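Hypothetical sugar kinase (Cytophaga hutchinsonii, PDB 3R8E) probably transfers a phosphate group to a sugar, as a putative sugar kinase of the ROK family with a ribonuclease H-like fold. Local coordinates at residues L35-P38 with E39-Q43; I124-D127 with A128-A131; S222-V225 with I226-A230. All coordinates share one frame; numbering follows the deposited sequence.

In the fold
Interactions 1 and 2 reach the same mixed sheet, with centres about 17 Å apart. Interaction 1 is a partly solvent-facing hairpin, from strand 30-36 through the turn into strand 42-43. Interaction 2 lies deeper, where strand 121-126 passes into helix 127-138. Helix 308-318 touches both. Interaction 3 covers the N-cap and nearly all of helix 223-231; its centre is about 32 Å from that of interaction 1 and about 29 Å from that of interaction 2. The hairpin relies on backbone bonds and a threonine hydroxyl. The largely buried junction uses an amide cap and polar groups paired elsewhere. The outer helix has a serine cap, a histidine-to-carbonyl bond and a surface salt bridge.

Interaction 1 (L35-P38 with E39-Q43); sequences LVTP and EGEIQ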
loop_
_atom_site.group_PDB
_atom_site.type_symbol
_atom_site.label_atom_id
_atom_site.label_comp_id
_atom_site.label_asym_id
_atom_site.label_seq_id
_atom_site.Cartn_x
_atom_site.Cartn_y
_atom_site.Cartn_z
ATOM N N LEU A 35 -17.256 10.445 -27.003
ATOM C CA LEU A 35 -18.037 11.519 -26.407
ATOM C C LEU A 35 -18.876 10.915 -25.297
ATOM O O LEU A 35 -19.664 10.001 -25.546
ATOM C CB LEU A 35 -18.894 12.230 -27.459
ATOM C CG LEU A 35 -18.889 13.754 -27.385
ATOM C CD1 LEU A 35 -17.509 14.323 -27.686
ATOM C CD2 LEU A 35 -19.897 14.337 -28.343
ATOM N N VAL A 36 -18.687 11.394 -24.072
ATOM C CA VAL A 36 -19.360 10.827 -22.903
ATOM C C VAL A 36 -20.499 11.729 -22.428
ATOM O O VAL A 36 -20.310 12.933 -22.255
ATOM C CB VAL A 36 -18.337 10.540 -21.768
ATOM C CG1 VAL A 36 -19.012 9.969 -20.520
ATOM C CG2 VAL A 36 -17.230 9.602 -22.252
ATOM N N THR A 37 -21.676 11.112 -22.204
ATOM C CA THR A 37 -22.897 11.752 -21.705
ATOM C C THR A 37 -22.876 11.770 -20.160
ATOM O O THR A 37 -22.152 10.953 -19.577
ATOM C CB THR A 37 -24.154 10.998 -22.222
ATOM O OG1 THR A 37 -24.222 9.708 -21.616
ATOM C CG2 THR A 37 -24.207 10.872 -23.733
ATOM N N PRO A 38 -23.708 12.597 -19.466
ATOM C CA PRO A 38 -23.715 12.557 -17.989
ATOM C C PRO A 38 -24.202 11.217 -17.403
ATOM O O PRO A 38 -23.944 10.958 -16.229
ATOM C CB PRO A 38 -24.668 13.696 -17.603
ATOM C CG PRO A 38 -24.758 14.567 -18.821
ATOM C CD PRO A 38 -24.648 13.622 -19.969
ATOM N N GLU A 39 -24.879 10.366 -18.210
ATOM C CA GLU A 39 -25.371 9.057 -17.762
ATOM C C GLU A 39 -24.354 7.921 -18.051
ATOM O O GLU A 39 -24.598 6.770 -17.682
ATOM C CB GLU A 39 -26.764 8.722 -18.348
ATOM C CG GLU A 39 -26.871 8.696 -19.867
ATOM C CD GLU A 39 -27.290 9.985 -20.554
ATOM O OE1 GLU A 39 -27.489 11.010 -19.861
ATOM O OE2 GLU A 39 -27.423 9.963 -21.800
ATOM N N GLY A 40 -23.228 8.262 -18.680
ATOM C CA GLY A 40 -22.160 7.310 -18.972
ATOM C C GLY A 40 -22.238 6.584 -20.294
ATOM O O GLY A 40 -21.651 5.510 -20.433
ATOM N N GLU A 41 -22.953 7.158 -21.271
ATOM C CA GLU A 41 -23.056 6.587 -22.610
ATOM C C GLU A 41 -21.898 7.126 -23.452
ATOM O O GLU A 41 -21.572 8.312 -23.347
ATOM C CB GLU A 41 -24.421 6.929 -23.242
ATOM C CG GLU A 41 -24.681 6.302 -24.606
ATOM C CD GLU A 41 -25.759 6.965 -25.445
ATOM O OE1 GLU A 41 -26.763 7.448 -24.871
ATOM O OE2 GLU A 41 -25.607 6.982 -26.688
ATOM N N ILE A 42 -21.267 6.258 -24.259
ATOM C CA ILE A 42 -20.174 6.658 -25.151
ATOM C C ILE A 42 -20.740 6.790 -26.562
ATOM O O ILE A 42 -21.304 5.831 -27.096
ATOM C CB ILE A 42 -18.949 5.697 -25.095
ATOM C CG1 ILE A 42 -18.381 5.601 -23.659
ATOM C CG2 ILE A 42 -17.851 6.129 -26.096
ATOM C CD1 ILE A 42 -17.480 4.421 -23.411
ATOM N N GLN A 43 -20.594 7.983 -27.153
ATOM C CA GLN A 43 -21.043 8.285 -28.511
ATOM C C GLN A 43 -19.839 8.516 -29.409
ATOM O O GLN A 43 -18.832 9.073 -28.960
ATOM C CB GLN A 43 -21.971 9.510 -28.530
ATOM C CG GLN A 43 -23.354 9.247 -27.934
ATOM C CD GLN A 43 -24.252 10.466 -27.900
ATOM O OE1 GLN A 43 -24.044 11.463 -28.602
ATOM N NE2 GLN A 43 -25.293 10.402 -27.084
#
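This is the beta hairpin of strands 30-36 and 42-43, and Thr37 meets Glu41 where it turns. Leu35 and Gln43 form an antiparallel hydrogen-bonded pair: Leu35 N gives to Gln43 O at 2.9 Å, and Gln43 N gives to Leu35 O at 2.7 Å. Val36 and Ile42 are the next, non-hydrogen-bonded pair. Their side chains share one face, with Val36 CG2 4.4 Å from Ile42 CG1, and both rest on helix 308-318.

A type I turn runs from Thr37 to Gly40, closed by Gly40 N to Thr37 O at 3.0 Å. This donor stands well above the carbonyl plane. Thr37 N bonds to Glu41 O at 3.0 Å. The side chain of Thr37 adds a further link. With chi1 at 68°, OG1 sits between backbone N and carbonyl carbon and accepts from Glu41 N at 2.9 Å. CG2, anti to the carbonyl carbon, points back towards Gln43, 3.6 Å from its NE2, the two side chains crossing at about a right angle. A valine in place of Thr37 would probably leave the Glu41 amide without its acceptor and make the turn less firmly held.

Gly40 has a positive phi of 90°; with its psi, this would jam a CB against the preceding carbonyl oxygen. Gly40 and Glu41 lie opposite the single residue Thr37, which with the type I turn makes a classic G1 beta bulge hairpin.

Interaction 2 (I124-D127 with A128-A131); sequences IEND and AKCA
Asn126 has CG anti to its own N (chi1 166°), and this brings OD1 up to the amides of Ala128 and Lys129 at the start of helix 127-138. Glu125 also has an extended first torsion (chi1 -173°), but its chain then bends at chi2 (49°). The bend turns OE2 back to the backbone and towards the aliphatic part of Lys129.

Asn126 is the N-cap of the helix. Its OD1 accepts from Lys129 N at 3.1 Å, with the donor slightly tilted from the amide plane, and more weakly from Ala128 N at 3.0 Å. Asp127 OD1 offers that same Ala128 N a second weak bond at 2.8 Å. The regular helical pattern starts at once, with Cys130 N to Asn126 O at 2.9 Å and Ala131 N to Asp127 O at 3.0 Å.

The side chain of Lys129 crosses those of Asn126 and Glu125 at about a right angle. Its CD lies 3.4 Å from Glu125 OE2, while NZ passes on to bond with Gly174 O. Glu125 OE2 takes the amide N of Asn126 at 2.8 Å, met on the anti side of the oxygen and out of the carboxylate plane. Glu125 OE1 forms a salt bridge with Arg92. Nearer the backbone, Cys130 SG packs 3.7 Å from Glu125 CB, and Leu316 of helix 308-318 touches both residues.

In ROK sugar kinases an Asn-Asp pair at this junction lies at the sugar site, the Asp as the probable base; Asn126 and Asp127 are consistent with that role. The amide of Asn126 is held at both ends, since ND2 bonds to Gly86 O; this should fix its flip and keep OD1 facing the helix. The carboxylate of Glu125 is likely to be stabilised as an anion by Arg92, with the Asn126 amide as a further donor.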
loop_
_atom_site.group_PDB
_atom_site.type_symbol
_atom_site.label_atom_id
_atom_site.label_comp_id
_atom_site.label_asym_id
_atom_site.label_seq_id
_atom_site.Cartn_x
_atom_site.Cartn_y
_atom_site.Cartn_z
ATOM N N ILE A 124 -5.572 15.528 -17.225
ATOM C CA ILE A 124 -4.880 14.263 -17.490
ATOM C C ILE A 124 -4.735 13.455 -16.188
ATOM O O ILE A 124 -4.734 14.020 -15.095
ATOM C CB ILE A 124 -3.514 14.413 -18.221
ATOM C CG1 ILE A 124 -2.419 15.002 -17.309
ATOM C CG2 ILE A 124 -3.650 15.168 -19.566
ATOM C CD1 ILE A 124 -1.064 14.831 -17.770
ATOM N N GLU A 125 -4.625 12.131 -16.331
ATOM C CA GLU A 125 -4.508 11.181 -15.225
ATOM C C GLU A 125 -3.982 9.848 -15.748
ATOM O O GLU A 125 -3.991 9.608 -16.954
ATOM C CB GLU A 125 -5.892 11.007 -14.535
ATOM C CG GLU A 125 -5.946 10.176 -13.256
ATOM C CD GLU A 125 -4.898 10.551 -12.227
ATOM O OE1 GLU A 125 -5.096 11.566 -11.522
ATOM O OE2 GLU A 125 -3.833 9.895 -12.202
ATOM N N ASN A 126 -3.494 8.983 -14.838
ATOM C CA ASN A 126 -3.082 7.631 -15.192
ATOM C C ASN A 126 -4.344 6.842 -15.598
ATOM O O ASN A 126 -5.397 6.994 -14.966
ATOM C CB ASN A 126 -2.348 6.966 -14.026
ATOM C CG ASN A 126 -2.186 5.481 -14.188
ATOM O OD1 ASN A 126 -3.008 4.701 -13.711
ATOM N ND2 ASN A 126 -1.177 5.062 -14.937
ATOM N N ASP A 127 -4.244 6.020 -16.658
ATOM C CA ASP A 127 -5.391 5.279 -17.197
ATOM C C ASP A 127 -6.012 4.261 -16.223
ATOM O O ASP A 127 -7.234 4.122 -16.222
ATOM C CB ASP A 127 -5.041 4.580 -18.517
ATOM C CG ASP A 127 -3.931 3.542 -18.483
ATOM O OD1 ASP A 127 -3.235 3.440 -17.450
ATOM O OD2 ASP A 127 -3.741 2.850 -19.503
ATOM N N ALA A 128 -5.198 3.560 -15.405
ATOM C CA ALA A 128 -5.729 2.587 -14.439
ATOM C C ALA A 128 -6.503 3.300 -13.324
ATOM O O ALA A 128 -7.494 2.763 -12.819
ATOM C CB ALA A 128 -4.606 1.747 -13.857
ATOM N N LYS A 129 -6.057 4.528 -12.954
ATOM C CA LYS A 129 -6.747 5.362 -11.979
ATOM C C LYS A 129 -8.053 5.874 -12.599
ATOM O O LYS A 129 -9.079 5.912 -11.924
ATOM C CB LYS A 129 -5.854 6.522 -11.513
ATOM C CG LYS A 129 -4.661 6.032 -10.713
ATOM C CD LYS A 129 -3.825 7.201 -10.174
ATOM C CE LYS A 129 -2.683 6.723 -9.305
ATOM N NZ LYS A 129 -1.684 5.934 -10.077
ATOM N N CYS A 130 -8.012 6.248 -13.899
ATOM C CA CYS A 130 -9.210 6.672 -14.638
ATOM C C CYS A 130 -10.262 5.586 -14.584
ATOM O O CYS A 130 -11.419 5.888 -14.331
ATOM C CB CYS A 130 -8.868 7.013 -16.082
ATOM S SG CYS A 130 -8.134 8.645 -16.285
ATOM N N ALA A 131 -9.866 4.322 -14.812
ATOM C CA ALA A 131 -10.803 3.188 -14.800
ATOM C C ALA A 131 -11.529 3.086 -13.447
ATOM O O ALA A 131 -12.739 2.883 -13.440
ATOM C CB ALA A 131 -10.077 1.893 -15.119
#

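Interaction 3 (S222-V225 with I226-A230); sequences SPKV and IADHA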
loop_
_atom_site.group_PDB
_atom_site.type_symbol
_atom_site.label_atom_id
_atom_site.label_comp_id
_atom_site.label_asym_id
_atom_site.label_seq_id
_atom_site.Cartn_x
_atom_site.Cartn_y
_atom_site.Cartn_z
ATOM N N SER A 222 -6.749 -18.784 -24.699
ATOM C CA SER A 222 -7.193 -17.446 -24.312
ATOM C C SER A 222 -7.917 -17.535 -22.961
ATOM O O SER A 222 -8.394 -18.623 -22.631
ATOM C CB SER A 222 -8.105 -16.851 -25.387
ATOM O OG SER A 222 -9.379 -17.472 -25.413
ATOM N N PRO A 223 -8.035 -16.442 -22.160
ATOM C CA PRO A 223 -8.763 -16.557 -20.882
ATOM C C PRO A 223 -10.186 -17.101 -21.064
ATOM O O PRO A 223 -10.591 -17.984 -20.308
ATOM C CB PRO A 223 -8.770 -15.120 -20.348
ATOM C CG PRO A 223 -7.606 -14.472 -20.994
ATOM C CD PRO A 223 -7.534 -15.067 -22.364
ATOM N N LYS A 224 -10.910 -16.628 -22.107
ATOM C CA LYS A 224 -12.277 -17.052 -22.439
ATOM C C LYS A 224 -12.364 -18.574 -22.678
ATOM O O LYS A 224 -13.263 -19.212 -22.130
ATOM C CB LYS A 224 -12.797 -16.285 -23.669
ATOM C CG LYS A 224 -14.303 -16.414 -23.891
ATOM C CD LYS A 224 -14.752 -15.694 -25.156
ATOM C CE LYS A 224 -16.243 -15.797 -25.388
ATOM N NZ LYS A 224 -16.646 -17.148 -25.865
ATOM N N VAL A 225 -11.424 -19.148 -23.463
ATOM C CA VAL A 225 -11.383 -20.584 -23.773
ATOM C C VAL A 225 -11.093 -21.395 -22.488
ATOM O O VAL A 225 -11.792 -22.376 -22.233
ATOM C CB VAL A 225 -10.383 -20.905 -24.923
ATOM C CG1 VAL A 225 -10.104 -22.402 -25.036
ATOM C CG2 VAL A 225 -10.894 -20.365 -26.258
ATOM N N ILE A 226 -10.106 -20.965 -21.666
ATOM C CA ILE A 226 -9.749 -21.656 -20.415
ATOM C C ILE A 226 -10.938 -21.574 -19.417
ATOM O O ILE A 226 -11.179 -22.534 -18.682
ATOM C CB ILE A 226 -8.404 -21.130 -19.819
ATOM C CG1 ILE A 226 -7.260 -21.268 -20.862
ATOM C CG2 ILE A 226 -8.027 -21.880 -18.522
ATOM C CD1 ILE A 226 -6.071 -20.301 -20.699
ATOM N N ALA A 227 -11.710 -20.468 -19.450
ATOM C CA ALA A 227 -12.900 -20.288 -18.612
ATOM C C ALA A 227 -14.047 -21.189 -19.098
ATOM O O ALA A 227 -14.716 -21.817 -18.274
ATOM C CB ALA A 227 -13.338 -18.831 -18.619
ATOM N N ASP A 228 -14.255 -21.273 -20.436
ATOM C CA ASP A 228 -15.307 -22.102 -21.043
ATOM C C ASP A 228 -15.108 -23.589 -20.723
ATOM O O ASP A 228 -16.085 -24.279 -20.439
ATOM C CB ASP A 228 -15.387 -21.880 -22.566
ATOM C CG ASP A 228 -16.017 -20.558 -22.989
ATOM O OD1 ASP A 228 -16.705 -19.924 -22.150
ATOM O OD2 ASP A 228 -15.828 -20.161 -24.160
ATOM N N HIS A 229 -13.849 -24.064 -20.721
ATOM C CA HIS A 229 -13.515 -25.450 -20.396
ATOM C C HIS A 229 -13.649 -25.717 -18.892
ATOM O O HIS A 229 -13.989 -26.836 -18.510
ATOM C CB HIS A 229 -12.113 -25.807 -20.900
ATOM C CG HIS A 229 -12.054 -25.998 -22.383
ATOM N ND1 HIS A 229 -12.148 -24.926 -23.254
ATOM C CD2 HIS A 229 -11.903 -27.132 -23.105
ATOM C CE1 HIS A 229 -12.062 -25.442 -24.468
ATOM N NE2 HIS A 229 -11.904 -26.764 -24.428
ATOM N N ALA A 230 -13.410 -24.691 -18.044
ATOM C CA ALA A 230 -13.564 -24.798 -16.590
ATOM C C ALA A 230 -15.050 -24.937 -16.232
ATOM O O ALA A 230 -15.394 -25.698 -15.324
ATOM C CB ALA A 230 -12.956 -23.579 -15.901
#
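Val225 and His229 lie side by side on helix 223-231 and point the same way, one turn apart. Val225 CG1 comes 3.7 Å from His229 CE1. The ring turns its ND1 edge back to the helix, and ND1 donates to Val225 O at 2.8 Å. The oxygen lies near the ring plane, but ND1 stands above the carbonyl plane, 40° out of it. His229 N reaches the same oxygen at 3.1 Å from the opposite face of that plane. Two donors from one residue thus grip a single carbonyl, which fixes the ring's rotation and places a proton on ND1.

Lys224 and Asp228 also sit one turn apart, but their side chains run obliquely to each other. Lys224 leaves with CG anti to N (chi1 -167°) and stays extended until it bends at chi4. That last bend brings NZ to Asp228 OD2 at 3.6 Å, a rather long salt bridge between two exposed residues. The backbones of the same two residues are joined as well: Asp228 N donates to Lys224 O at 2.8 Å, a routine helical bond.

Ile226 is turned back along the helix over the first carbonyl. Its CG1 is 3.4 Å from Ser222 O, and the same oxygen accepts from Ile226 N almost in line with its C=O bond. Ser222 is the N-cap: its OG accepts from Val225 N at 3.3 Å.

These side chains divide the helix between solvent and protein. The Lys224-Asp228 pair is on the exposed side. His229 rests on the preceding loop, at Ser214, Leu215 and Ile218. Pro223 and Ile226 touch helix 194-207, while Pro223 and Ala230 touch Trp241 of helix 235-259, so the short helix packs against both longer ones.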